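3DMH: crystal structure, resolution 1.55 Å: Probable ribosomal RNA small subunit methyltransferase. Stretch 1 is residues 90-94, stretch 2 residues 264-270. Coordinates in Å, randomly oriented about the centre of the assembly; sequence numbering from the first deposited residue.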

ATOM      1  N   ARG A  90       1.934 -14.148  -5.430  1.00 17.81           N
ATOM      2  CA  ARG A  90       3.023 -13.433  -6.092  1.00 18.28           C
ATOM      3  C   ARG A  90       2.958 -11.968  -5.776  1.00 18.09           C
ATOM      4  O   ARG A  90       1.876 -11.405  -5.669  1.00 17.87           O
ATOM      5  CB  ARG A  90       2.904 -13.557  -7.615  1.00 19.18           C
ATOM      6  CG  ARG A  90       2.728 -14.965  -8.139  1.00 20.04           C
ATOM      7  CD  ARG A  90       3.828 -15.875  -7.711  1.00 23.09           C
ATOM      8  NE  ARG A  90       3.626 -17.210  -8.284  1.00 26.23           N
ATOM      9  CZ  ARG A  90       4.447 -18.239  -8.116  1.00 27.23           C
ATOM     10  NH1 ARG A  90       5.519 -18.139  -7.348  1.00 29.42           N
ATOM     11  NH2 ARG A  90       4.169 -19.401  -8.693  1.00 31.16           N
ATOM     12  N   LEU A  91       4.130 -11.351  -5.716  1.00 16.20           N
ATOM     13  CA  LEU A  91       4.263  -9.911  -5.611  1.00 17.27           C
ATOM     14  C   LEU A  91       3.933  -9.361  -7.003  1.00 17.55           C
ATOM     15  O   LEU A  91       4.755  -9.420  -7.921  1.00 18.19           O
ATOM     16  CB  LEU A  91       5.708  -9.598  -5.226  1.00 16.65           C
ATOM     17  CG  LEU A  91       6.131 -10.120  -3.848  1.00 16.77           C
ATOM     18  CD1 LEU A  91       7.649 -10.296  -3.866  1.00 19.57           C
ATOM     19  CD2 LEU A  91       5.667  -9.170  -2.738  1.00 19.43           C
ATOM     20  N   ALA A  92       2.723  -8.834  -7.145  1.00 17.63           N
ATOM     21  CA  ALA A  92       2.232  -8.526  -8.488  1.00 17.90           C
ATOM     22  C   ALA A  92       1.086  -7.549  -8.472  1.00 18.17           C
ATOM     23  O   ALA A  92       0.288  -7.539  -7.549  1.00 18.94           O
ATOM     24  CB  ALA A  92       1.821  -9.800  -9.192  1.00 18.77           C
ATOM     25  N   LEU A  93       1.045  -6.705  -9.499  1.00 17.81           N
ATOM     26  CA  LEU A  93      -0.092  -5.850  -9.725  1.00 17.60           C
ATOM     27  C   LEU A  93      -1.234  -6.662 -10.327  1.00 18.23           C
ATOM     28  O   LEU A  93      -1.001  -7.653 -11.031  1.00 18.24           O
ATOM     29  CB  LEU A  93       0.299  -4.759 -10.719  1.00 17.20           C
ATOM     30  CG  LEU A  93       1.530  -3.940 -10.319  1.00 18.03           C
ATOM     31  CD1 LEU A  93       2.028  -3.159 -11.527  1.00 20.80           C
ATOM     32  CD2 LEU A  93       1.198  -3.002  -9.174  1.00 19.83           C
ATOM     33  N   PRO A  94      -2.489  -6.230 -10.090  1.00 19.02           N
ATOM     34  CA  PRO A  94      -3.619  -7.003 -10.591  1.00 19.63           C
ATOM     35  C   PRO A  94      -3.554  -7.172 -12.100  1.00 18.77           C
ATOM     36  O   PRO A  94      -3.853  -8.258 -12.621  1.00 19.16           O
ATOM     37  CB  PRO A  94      -4.839  -6.155 -10.192  1.00 20.29           C
ATOM     38  CG  PRO A  94      -4.383  -5.323  -9.046  1.00 21.25           C
ATOM     39  CD  PRO A  94      -2.902  -5.087  -9.243  1.00 19.53           C
TER
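Stretch 2 (264-270) DLASVLS

Arg 90 and Leu 91 are in a strand, and the chain leaves it at Ala 92. Stretch 2 begins with Asp 264 in a non-helical conformation and is helical from Leu 265 through Ser 270 and beyond. The first turn is closed by Val 268 N to Asp 264 O at 3.0 Å. Asp 264 caps the helix: its OD2 accepts from Ser 267 N at 3.0 Å, and its OD1 takes a weak bond from Ala 266 N at 3.3 Å.

The nearest CA atoms are Leu 93 CA and Ala 266 CA, 6.9 Å apart. The contacts advance in the same order along both chains, from Leu 91 against Leu 265 to Leu 93 against Leu 269. No hydrogen bond crosses between the stretches, so the contact rests on apolar packing. The CA-to-CB bond of Leu 265 points toward stretch 1. Leu 265 CD2 lies 3.6 Å from Ala 92 N, 3.8 Å from Leu 91 C and 4.2 Å from Leu 93 CG. The CA-to-CB bond of Leu 93 points sideways, but the end of the side chain comes nearer to the helix. Leu 93 CD2 meets Ala 266 CB at 3.8 Å, and Leu 93 CD1 meets Leu 269 CD1 at 3.6 Å. Leu 93 thus touches Leu 265, Ala 266 and Leu 269, spanning one helical turn.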

ATOM      1  N   ASP A 264       3.606  -0.856  -0.656  1.00 17.49           N
ATOM      2  CA  ASP A 264       2.767  -1.041  -1.830  1.00 18.12           C
ATOM      3  C   ASP A 264       3.591  -1.129  -3.123  1.00 17.74           C
ATOM      4  O   ASP A 264       4.291  -0.192  -3.459  1.00 18.50           O
ATOM      5  CB  ASP A 264       1.754   0.119  -1.950  1.00 19.30           C
ATOM      6  CG  ASP A 264       1.078   0.148  -3.294  1.00 22.64           C
ATOM      7  OD1 ASP A 264       0.629  -0.907  -3.721  1.00 23.94           O
ATOM      8  OD2 ASP A 264       1.015   1.239  -3.924  1.00 25.80           O
ATOM      9  N   LEU A 265       3.511  -2.270  -3.809  1.00 17.26           N
ATOM     10  CA  LEU A 265       4.230  -2.476  -5.052  1.00 16.78           C
ATOM     11  C   LEU A 265       3.994  -1.389  -6.096  1.00 16.86           C
ATOM     12  O   LEU A 265       4.936  -0.974  -6.778  1.00 17.76           O
ATOM     13  CB  LEU A 265       3.868  -3.832  -5.670  1.00 16.21           C
ATOM     14  CG  LEU A 265       4.572  -4.216  -6.963  1.00 17.40           C
ATOM     15  CD1 LEU A 265       6.075  -4.256  -6.771  1.00 18.02           C
ATOM     16  CD2 LEU A 265       4.062  -5.541  -7.439  1.00 17.21           C
ATOM     17  N   ALA A 266       2.739  -0.956  -6.257  1.00 16.41           N
ATOM     18  CA  ALA A 266       2.454   0.081  -7.280  1.00 16.45           C
ATOM     19  C   ALA A 266       3.265   1.346  -6.969  1.00 17.42           C
ATOM     20  O   ALA A 266       3.805   2.003  -7.866  1.00 17.59           O
ATOM     21  CB  ALA A 266       0.958   0.371  -7.338  1.00 17.99           C
ATOM     22  N   SER A 267       3.370   1.680  -5.685  1.00 16.93           N
ATOM     23  CA  SER A 267       4.116   2.837  -5.245  1.00 18.09           C
ATOM     24  C   SER A 267       5.622   2.658  -5.433  1.00 18.24           C
ATOM     25  O   SER A 267       6.313   3.589  -5.861  1.00 18.16           O
ATOM     26  CB  SER A 267       3.783   3.158  -3.785  1.00 18.60           C
ATOM     27  OG  SER A 267       2.433   3.622  -3.702  1.00 19.21           O
ATOM     28  N   VAL A 268       6.136   1.460  -5.147  1.00 17.72           N
ATOM     29  CA  VAL A 268       7.555   1.168  -5.374  1.00 18.11           C
ATOM     30  C   VAL A 268       7.909   1.386  -6.848  1.00 17.57           C
ATOM     31  O   VAL A 268       8.913   2.042  -7.175  1.00 18.71           O
ATOM     32  CB  VAL A 268       7.888  -0.277  -4.986  1.00 18.40           C
ATOM     33  CG1 VAL A 268       9.305  -0.668  -5.426  1.00 19.51           C
ATOM     34  CG2 VAL A 268       7.737  -0.451  -3.492  1.00 19.19           C
ATOM     35  N   LEU A 269       7.087   0.842  -7.741  1.00 17.81           N
ATOM     36  CA  LEU A 269       7.350   0.978  -9.190  1.00 17.72           C
ATOM     37  C   LEU A 269       7.262   2.428  -9.628  1.00 18.45           C
ATOM     38  O   LEU A 269       8.019   2.880 -10.493  1.00 18.38           O
ATOM     39  CB  LEU A 269       6.371   0.145 -10.010  1.00 17.65           C
ATOM     40  CG  LEU A 269       6.491  -1.371  -9.764  1.00 19.29           C
ATOM     41  CD1 LEU A 269       5.335  -2.118 -10.413  1.00 20.63           C
ATOM     42  CD2 LEU A 269       7.825  -1.924 -10.278  1.00 21.49           C
ATOM     43  N   SER A 270       6.334   3.158  -9.015  1.00 18.21           N
ATOM     44  CA  SER A 270       6.204   4.599  -9.273  1.00 18.04           C
ATOM     45  C   SER A 270       7.458   5.371  -8.894  1.00 18.18           C
ATOM     46  O   SER A 270       7.970   6.163  -9.701  1.00 18.44           O
ATOM     47  CB  SER A 270       4.995   5.161  -8.537  1.00 18.47           C
ATOM     48  OG  SER A 270       3.805   4.530  -8.984  1.00 18.24           O
TER